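Long-range contacts in autolysin E (PDB 4PI8), which probably hydrolyses glycosidic bonds in the NAG-NAM glycan strands of peptidoglycan, as a cell-wall glycosidase of Staphylococcus aureus: residues D53-D58 / K219-R223; G76-L80 / T109-K113; L177-Q181 / R223-Y227. The protein carries 1 engineered substitution. All coordinates share one frame; numbering follows the deposited sequence.

Contacts 1 and 3 form one continuous region: their centres are 8 Å apart and both use R223 in the C-terminal segment. Evidence for direct coupling is the probable hydrogen bond from Y180 N to K55 O, 3.0 Å, which ties the helix start of contact 3 to the 3-10 turn of contact 1. Contact 2 lies apart, its centre 26 Å from that of contact 1 and 29 Å from that of contact 3, across the chain's centre from the latter. Neither contact 2 nor contact 3 reaches the bound disaccharide: the side chain of T109 is about 13 Å from the muramic acid, and that of Q181 about 12 Å from the NAG.

Contact 1: D53-D58 / K219-R223; sequences DMKYMD and KDDIR
Two backbone hydrogen bonds, R223 N to Y56 O (3.0 Å, 171° at the hydrogen) and D58 N to D221 O (2.9 Å), flank M57 and I222. This pattern defines a single antiparallel bridge in which M57 and I222 are the non-hydrogen-bonded pair, and the 4.4 Å between M57 CA and I222 CA agrees with it. Inside the bridge the two accepting carbonyls also take CA-H contacts: M57 CA lies 3.3 Å from D221 O, and I222 CA sits similarly near Y56 O. A weak third bond, outside the backbone pairing, runs from D220 N to M57 SD, 3.5 Å. The thioether is brought there by an extended start to the M57 chain (CG anti to the backbone N, chi1 -171°) that bends only at the last torsion. Packing follows: I222 CD1 reaches back over M57 CB at 3.5 Å, while I222 CG2 rests against Y56 CB at 3.9 Å. The carboxylates find partners beyond the bridge, D58 OD1 at T60 and D53 OD2 at H49. The bridge thus fastens the tail beyond helix 200-215 to the residue that follows the 3-10 turn 54-56; M54 of the turn packs on A205 and M208 of that helix, and M57 on M208 and Y212.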
loop_
_atom_site.group_PDB
_atom_site.type_symbol
_atom_site.label_atom_id
_atom_site.label_comp_id
_atom_site.label_asym_id
_atom_site.label_seq_id
_atom_site.Cartn_x
_atom_site.Cartn_y
_atom_site.Cartn_z
ATOM N N ASP A 53 10.925 3.866 12.107
ATOM C CA ASP A 53 9.548 3.663 12.530
ATOM C C ASP A 53 8.505 4.206 11.545
ATOM O O ASP A 53 7.344 4.471 11.899
ATOM C CB ASP A 53 9.354 4.190 13.952
ATOM C CG ASP A 53 9.821 3.162 15.019
ATOM O OD1 ASP A 53 10.533 2.180 14.648
ATOM O OD2 ASP A 53 9.466 3.317 16.205
ATOM N N MET A 54 8.874 4.306 10.273
ATOM C CA MET A 54 7.946 4.692 9.175
ATOM C C MET A 54 6.710 3.795 9.130
ATOM O O MET A 54 5.680 4.292 8.748
ATOM C CB MET A 54 8.564 4.574 7.741
ATOM C CG MET A 54 9.152 5.790 7.037
ATOM S SD MET A 54 8.248 7.315 7.351
ATOM C CE MET A 54 9.319 7.703 8.657
ATOM N N LYS A 55 6.844 2.495 9.471
ATOM C CA LYS A 55 5.667 1.621 9.376
ATOM C C LYS A 55 4.629 1.950 10.444
ATOM O O LYS A 55 3.479 1.466 10.343
ATOM C CB LYS A 55 5.999 0.185 9.246
ATOM C CG LYS A 55 6.607 -0.440 10.453
ATOM C CD LYS A 55 6.732 -1.938 10.268
ATOM C CE LYS A 55 8.082 -2.430 9.788
ATOM N NZ LYS A 55 8.225 -3.910 9.914
ATOM N N TYR A 56 4.994 2.728 11.466
ATOM C CA TYR A 56 4.107 3.042 12.570
ATOM C C TYR A 56 3.658 4.471 12.548
ATOM O O TYR A 56 2.996 4.960 13.443
ATOM C CB TYR A 56 4.846 2.719 13.878
ATOM C CG TYR A 56 5.317 1.305 13.962
ATOM C CD1 TYR A 56 4.465 0.228 14.019
ATOM C CD2 TYR A 56 6.691 1.021 13.920
ATOM C CE1 TYR A 56 4.935 -1.057 14.060
ATOM C CE2 TYR A 56 7.148 -0.276 13.980
ATOM C CZ TYR A 56 6.270 -1.320 14.056
ATOM O OH TYR A 56 6.730 -2.638 14.082
ATOM N N MET A 57 3.990 5.196 11.480
ATOM C CA MET A 57 3.689 6.606 11.321
ATOM C C MET A 57 2.352 6.845 10.637
ATOM O O MET A 57 2.045 6.231 9.583
ATOM C CB MET A 57 4.796 7.263 10.529
ATOM C CG MET A 57 4.681 8.749 10.484
ATOM S SD MET A 57 5.832 9.534 9.340
ATOM C CE MET A 57 4.971 9.074 7.820
ATOM N N ASP A 58 1.554 7.776 11.129
ATOM C CA ASP A 58 0.268 8.095 10.587
ATOM C C ASP A 58 0.455 8.674 9.187
ATOM O O ASP A 58 1.174 9.680 9.017
ATOM C CB ASP A 58 -0.378 9.121 11.527
ATOM C CG ASP A 58 -1.706 9.591 11.102
ATOM O OD1 ASP A 58 -2.218 9.331 10.021
ATOM O OD2 ASP A 58 -2.378 10.315 11.938
ATOM N N LYS A 219 8.619 13.717 10.397
ATOM C CA LYS A 219 7.685 12.597 10.654
ATOM C C LYS A 219 6.479 13.056 11.458
ATOM O O LYS A 219 6.634 13.890 12.351
ATOM C CB LYS A 219 8.396 11.513 11.452
ATOM C CG LYS A 219 9.447 10.766 10.671
ATOM C CD LYS A 219 9.986 9.569 11.436
ATOM C CE LYS A 219 11.000 9.990 12.490
ATOM N NZ LYS A 219 11.059 9.040 13.644
ATOM N N ASP A 220 5.295 12.498 11.162
ATOM C CA ASP A 220 4.072 12.734 11.904
ATOM C C ASP A 220 4.040 11.702 13.027
ATOM O O ASP A 220 5.050 11.074 13.373
ATOM C CB ASP A 220 2.833 12.610 10.947
ATOM C CG ASP A 220 2.602 13.886 10.060
ATOM O OD1 ASP A 220 2.319 14.990 10.640
ATOM O OD2 ASP A 220 2.668 13.787 8.771
ATOM N N ASP A 221 2.868 11.545 13.626
ATOM C CA ASP A 221 2.735 10.806 14.846
ATOM C C ASP A 221 3.061 9.341 14.675
ATOM O O ASP A 221 2.624 8.688 13.699
ATOM C CB ASP A 221 1.288 10.943 15.389
ATOM C CG ASP A 221 0.939 12.394 15.786
ATOM O OD1 ASP A 221 1.807 13.071 16.410
ATOM O OD2 ASP A 221 -0.185 12.855 15.456
ATOM N N ILE A 222 3.801 8.796 15.606
ATOM C CA ILE A 222 4.164 7.419 15.642
ATOM C C ILE A 222 3.371 6.734 16.743
ATOM O O ILE A 222 3.310 7.197 17.897
ATOM C CB ILE A 222 5.645 7.219 16.011
ATOM C CG1 ILE A 222 6.573 8.039 15.076
ATOM C CG2 ILE A 222 5.982 5.741 16.089
ATOM C CD1 ILE A 222 6.429 7.753 13.600
ATOM N N ARG A 223 2.722 5.653 16.390
ATOM C CA ARG A 223 1.911 4.904 17.365
ATOM C C ARG A 223 2.662 3.695 17.805
ATOM O O ARG A 223 3.104 2.863 17.012
ATOM C CB ARG A 223 0.593 4.502 16.766
ATOM C CG ARG A 223 -0.175 3.602 17.722
ATOM C CD ARG A 223 -1.595 3.385 17.246
ATOM N NE ARG A 223 -2.215 2.387 18.089
ATOM C CZ ARG A 223 -3.517 2.130 18.157
ATOM N NH1 ARG A 223 -4.411 2.809 17.446
ATOM N NH2 ARG A 223 -3.900 1.188 18.997
#

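Contact 2: G76-L80 / T109-K113; sequences GKGIL and TGNGK
The flat carboxamide of N111 carries the end of K77 over one of its faces: K77 NZ lies 3.7 Å from N111 OD1 and almost as near N111 CG, so the ammonium sits above the amide plane and not at its edge. The two side chains run side by side in the same direction, K77 having bent at chi2 (-58°) to do so. N111 belongs to a type I' beta turn, G110 to K113, which follows helix 98-108 and meets the loop between helices 67-74 and 84-94; N111 and G112 both have positive phi, as its central positions require. A water on the same side of the amide as the ammonium bridges the pair, accepting from K77 NZ at 3.0 Å and donating weakly to N111 OD1. A second water accepts from K77 NZ and, weakly, from K113 NZ, which may moderate the like charges of the two lysines, whose NZ atoms are 5.6 Å apart. Beneath the turn T109 makes an ST motif, its OG1 accepting from G112 N at 2.9 Å while also being hydrogen-bonded to A105 O within the helix. The backbones meet closely at G112: its CA approaches K77 O to 3.2 Å in a nearly straight CA-H contact (165° at the hydrogen), a carbonyl that also accepts from L80 N. L80, which packs on A105 and L106, brings CD1 to 3.6 Å from T109 OG1. A backbone hydrogen bond between the segments runs from I79 N to G112 O, 3.0 Å, with the donor tilted 33° out of the carbonyl plane.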
loop_
_atom_site.group_PDB
_atom_site.type_symbol
_atom_site.label_atom_id
_atom_site.label_comp_id
_atom_site.label_asym_id
_atom_site.label_seq_id
_atom_site.Cartn_x
_atom_site.Cartn_y
_atom_site.Cartn_z
ATOM N N GLY A 76 12.688 8.642 -13.761
ATOM C CA GLY A 76 13.121 7.314 -14.048
ATOM C C GLY A 76 12.239 6.229 -13.518
ATOM O O GLY A 76 12.621 5.021 -13.467
ATOM N N LYS A 77 10.968 6.529 -13.200
ATOM C CA LYS A 77 10.024 5.535 -12.709
ATOM C C LYS A 77 8.936 5.163 -13.708
ATOM O O LYS A 77 7.747 5.013 -13.386
ATOM C CB LYS A 77 9.396 6.030 -11.361
ATOM C CG LYS A 77 10.419 6.392 -10.331
ATOM C CD LYS A 77 11.393 5.232 -9.972
ATOM C CE LYS A 77 12.268 5.736 -8.849
ATOM N NZ LYS A 77 13.291 4.705 -8.462
ATOM N N GLY A 78 9.346 4.952 -14.974
ATOM C CA GLY A 78 8.460 4.347 -15.898
ATOM C C GLY A 78 7.170 5.096 -16.162
ATOM O O GLY A 78 7.198 6.313 -16.401
ATOM N N ILE A 79 6.081 4.388 -16.113
ATOM C CA ILE A 79 4.760 4.961 -16.310
ATOM C C ILE A 79 4.406 6.026 -15.267
ATOM O O ILE A 79 3.517 6.816 -15.495
ATOM C CB ILE A 79 3.698 3.872 -16.395
ATOM C CG1 ILE A 79 2.416 4.372 -17.004
ATOM C CG2 ILE A 79 3.426 3.191 -15.038
ATOM C CD1 ILE A 79 1.512 3.259 -17.473
ATOM N N LEU A 80 5.102 6.045 -14.143
ATOM C CA LEU A 80 4.826 7.038 -13.099
ATOM C C LEU A 80 5.593 8.333 -13.283
ATOM O O LEU A 80 5.275 9.352 -12.649
ATOM C CB LEU A 80 5.086 6.419 -11.699
ATOM C CG LEU A 80 4.280 5.197 -11.404
ATOM C CD1 LEU A 80 4.737 4.632 -10.025
ATOM C CD2 LEU A 80 2.794 5.359 -11.530
ATOM N N THR A 109 4.281 -1.430 -8.532
ATOM C CA THR A 109 4.437 -1.396 -9.984
ATOM C C THR A 109 5.846 -1.733 -10.427
ATOM O O THR A 109 6.218 -1.511 -11.591
ATOM C CB THR A 109 4.085 0.009 -10.540
ATOM O OG1 THR A 109 4.974 1.009 -10.055
ATOM C CG2 THR A 109 2.646 0.334 -10.272
ATOM N N GLY A 110 6.728 -2.126 -9.495
ATOM C CA GLY A 110 8.086 -2.377 -9.904
ATOM C C GLY A 110 8.777 -1.150 -10.361
ATOM O O GLY A 110 9.344 -1.073 -11.449
ATOM N N ASN A 111 8.745 -0.106 -9.557
ATOM C CA ASN A 111 9.340 1.193 -9.886
ATOM C C ASN A 111 8.772 1.783 -11.159
ATOM O O ASN A 111 9.450 2.469 -11.898
ATOM C CB ASN A 111 10.857 1.139 -9.930
ATOM C CG ASN A 111 11.466 1.343 -8.572
ATOM O OD1 ASN A 111 10.912 2.018 -7.703
ATOM N ND2 ASN A 111 12.595 0.671 -8.338
ATOM N N GLY A 112 7.517 1.550 -11.371
ATOM C CA GLY A 112 6.788 2.030 -12.553
ATOM C C GLY A 112 7.084 1.321 -13.838
ATOM O O GLY A 112 6.528 1.662 -14.889
ATOM N N LYS A 113 7.849 0.231 -13.760
ATOM C CA LYS A 113 8.436 -0.366 -14.962
ATOM C C LYS A 113 7.939 -1.736 -15.240
ATOM O O LYS A 113 8.343 -2.303 -16.303
ATOM C CB LYS A 113 9.914 -0.326 -14.889
ATOM C CG LYS A 113 10.506 1.045 -15.019
ATOM C CD LYS A 113 11.986 0.981 -14.892
ATOM C CE LYS A 113 12.609 2.314 -14.629
ATOM N NZ LYS A 113 13.473 2.171 -13.414
HETATM O O HOH W 1 12.594 4.124 -5.602
HETATM O O HOH W 2 14.115 2.579 -10.355
#

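Contact 3: L177-Q181 / R223-Y227; sequences LNLYQ and RQTYY
N178 CA and R223 CA lie 8.6 Å apart and Q181 CA and Y226 CA 8.7 Å, so the backbones stay separate and side chains make the junction. The amide of N178 donates through ND2 to Y226 OH (3.0 Å, 142° at the hydrogen), reaching the phenol at its edge. Its chi1 of 68° places CG between backbone N and carbonyl carbon, which lets OD1 cap the helix by accepting from Q181 N at 2.8 Å. Q181 completes the capping box, its OE1 accepting weakly from N178 N and more firmly from L177 N, while its CG lies 3.8 Å from Y226 CE1. Y180 CD2 stands over the centre of one face of the Y226 ring, the planes oblique at 46°. Farther out Y180 OH and Y227 OH are 2.7 Å apart, and Y180 OH is also hydrogen-bonded to M45 O. NE and NH2 of R223 both grip T225 O side-on, and NH2 salt-bridges D6, which should limit the freedom of the tail. The chemistry implies two tasks for the buried N178 amide: its oxygen fixes the helix start and its nitrogen holds the tail, where Y226 OH donates weakly to R223 O.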
loop_
_atom_site.group_PDB
_atom_site.type_symbol
_atom_site.label_atom_id
_atom_site.label_comp_id
_atom_site.label_asym_id
_atom_site.label_seq_id
_atom_site.Cartn_x
_atom_site.Cartn_y
_atom_site.Cartn_z
ATOM N N LEU A 177 -4.461 3.394 9.850
ATOM C CA LEU A 177 -3.879 4.701 9.608
ATOM C C LEU A 177 -2.395 4.668 9.339
ATOM O O LEU A 177 -1.816 5.730 9.050
ATOM C CB LEU A 177 -4.115 5.611 10.836
ATOM C CG LEU A 177 -5.531 5.655 11.397
ATOM C CD1 LEU A 177 -5.500 6.706 12.548
ATOM C CD2 LEU A 177 -6.475 6.050 10.304
ATOM N N ASN A 178 -1.772 3.537 9.522
ATOM C CA ASN A 178 -0.346 3.363 9.249
ATOM C C ASN A 178 -0.107 2.055 8.573
ATOM O O ASN A 178 -1.026 1.203 8.439
ATOM C CB ASN A 178 0.472 3.614 10.500
ATOM C CG ASN A 178 0.278 2.579 11.568
ATOM O OD1 ASN A 178 0.087 1.393 11.317
ATOM N ND2 ASN A 178 0.405 3.059 12.829
ATOM N N LEU A 179 1.113 1.853 8.050
ATOM C CA LEU A 179 1.359 0.657 7.297
ATOM C C LEU A 179 1.141 -0.639 8.068
ATOM O O LEU A 179 0.645 -1.636 7.584
ATOM C CB LEU A 179 2.778 0.657 6.670
ATOM C CG LEU A 179 3.025 1.745 5.602
ATOM C CD1 LEU A 179 4.512 1.859 5.369
ATOM C CD2 LEU A 179 2.283 1.525 4.320
ATOM N N TYR A 180 1.632 -0.614 9.313
ATOM C CA TYR A 180 1.448 -1.780 10.201
ATOM C C TYR A 180 -0.035 -2.179 10.318
ATOM O O TYR A 180 -0.368 -3.336 10.222
ATOM C CB TYR A 180 2.029 -1.506 11.598
ATOM C CG TYR A 180 2.029 -2.757 12.445
ATOM C CD1 TYR A 180 3.027 -3.698 12.341
ATOM C CD2 TYR A 180 1.007 -3.029 13.323
ATOM C CE1 TYR A 180 2.999 -4.875 13.060
ATOM C CE2 TYR A 180 0.980 -4.228 14.034
ATOM C CZ TYR A 180 1.974 -5.121 13.910
ATOM O OH TYR A 180 1.915 -6.343 14.616
ATOM N N GLN A 181 -0.867 -1.176 10.553
ATOM C CA GLN A 181 -2.306 -1.437 10.681
ATOM C C GLN A 181 -2.919 -1.893 9.384
ATOM O O GLN A 181 -3.818 -2.744 9.367
ATOM C CB GLN A 181 -3.083 -0.260 11.221
ATOM C CG GLN A 181 -2.703 0.142 12.639
ATOM C CD GLN A 181 -3.316 1.452 13.018
ATOM O OE1 GLN A 181 -3.293 2.430 12.268
ATOM N NE2 GLN A 181 -3.934 1.499 14.210
ATOM N N ARG A 223 2.722 5.653 16.390
ATOM C CA ARG A 223 1.911 4.904 17.365
ATOM C C ARG A 223 2.662 3.695 17.805
ATOM O O ARG A 223 3.104 2.863 17.012
ATOM C CB ARG A 223 0.593 4.502 16.766
ATOM C CG ARG A 223 -0.175 3.602 17.722
ATOM C CD ARG A 223 -1.595 3.385 17.246
ATOM N NE ARG A 223 -2.215 2.387 18.089
ATOM C CZ ARG A 223 -3.517 2.130 18.157
ATOM N NH1 ARG A 223 -4.411 2.809 17.446
ATOM N NH2 ARG A 223 -3.900 1.188 18.997
ATOM N N GLN A 224 2.779 3.534 19.126
ATOM C CA GLN A 224 3.522 2.444 19.722
ATOM C C GLN A 224 2.783 1.134 20.007
ATOM O O GLN A 224 3.372 0.067 19.908
ATOM C CB GLN A 224 4.066 2.919 21.110
ATOM C CG GLN A 224 4.833 4.228 21.107
ATOM C CD GLN A 224 6.133 4.145 20.328
ATOM O OE1 GLN A 224 6.901 3.179 20.448
ATOM N NE2 GLN A 224 6.393 5.168 19.527
ATOM N N THR A 225 1.546 1.245 20.432
ATOM C CA THR A 225 0.859 0.161 21.105
ATOM C C THR A 225 -0.350 -0.295 20.294
ATOM O O THR A 225 -1.220 0.493 19.969
ATOM C CB THR A 225 0.451 0.613 22.517
ATOM O OG1 THR A 225 1.652 0.915 23.281
ATOM C CG2 THR A 225 -0.312 -0.456 23.246
ATOM N N TYR A 226 -0.376 -1.587 20.074
ATOM C CA TYR A 226 -1.438 -2.250 19.274
ATOM C C TYR A 226 -2.107 -3.405 19.942
ATOM O O TYR A 226 -3.198 -3.785 19.507
ATOM C CB TYR A 226 -0.830 -2.713 17.945
ATOM C CG TYR A 226 -0.231 -1.571 17.179
ATOM C CD1 TYR A 226 -0.981 -0.805 16.312
ATOM C CD2 TYR A 226 1.084 -1.227 17.388
ATOM C CE1 TYR A 226 -0.423 0.259 15.639
ATOM C CE2 TYR A 226 1.651 -0.165 16.718
ATOM C CZ TYR A 226 0.886 0.573 15.860
ATOM O OH TYR A 226 1.444 1.668 15.214
ATOM N N TYR A 227 -1.462 -4.028 20.942
ATOM C CA TYR A 227 -1.895 -5.276 21.537
ATOM C C TYR A 227 -1.999 -5.124 23.039
ATOM O O TYR A 227 -1.363 -4.263 23.619
ATOM C CB TYR A 227 -0.919 -6.403 21.172
ATOM C CG TYR A 227 -0.782 -6.642 19.688
ATOM C CD1 TYR A 227 -1.815 -7.243 18.964
ATOM C CD2 TYR A 227 0.346 -6.231 19.019
ATOM C CE1 TYR A 227 -1.724 -7.450 17.600
ATOM C CE2 TYR A 227 0.478 -6.488 17.642
ATOM C CZ TYR A 227 -0.551 -7.046 16.940
ATOM O OH TYR A 227 -0.478 -7.279 15.561
#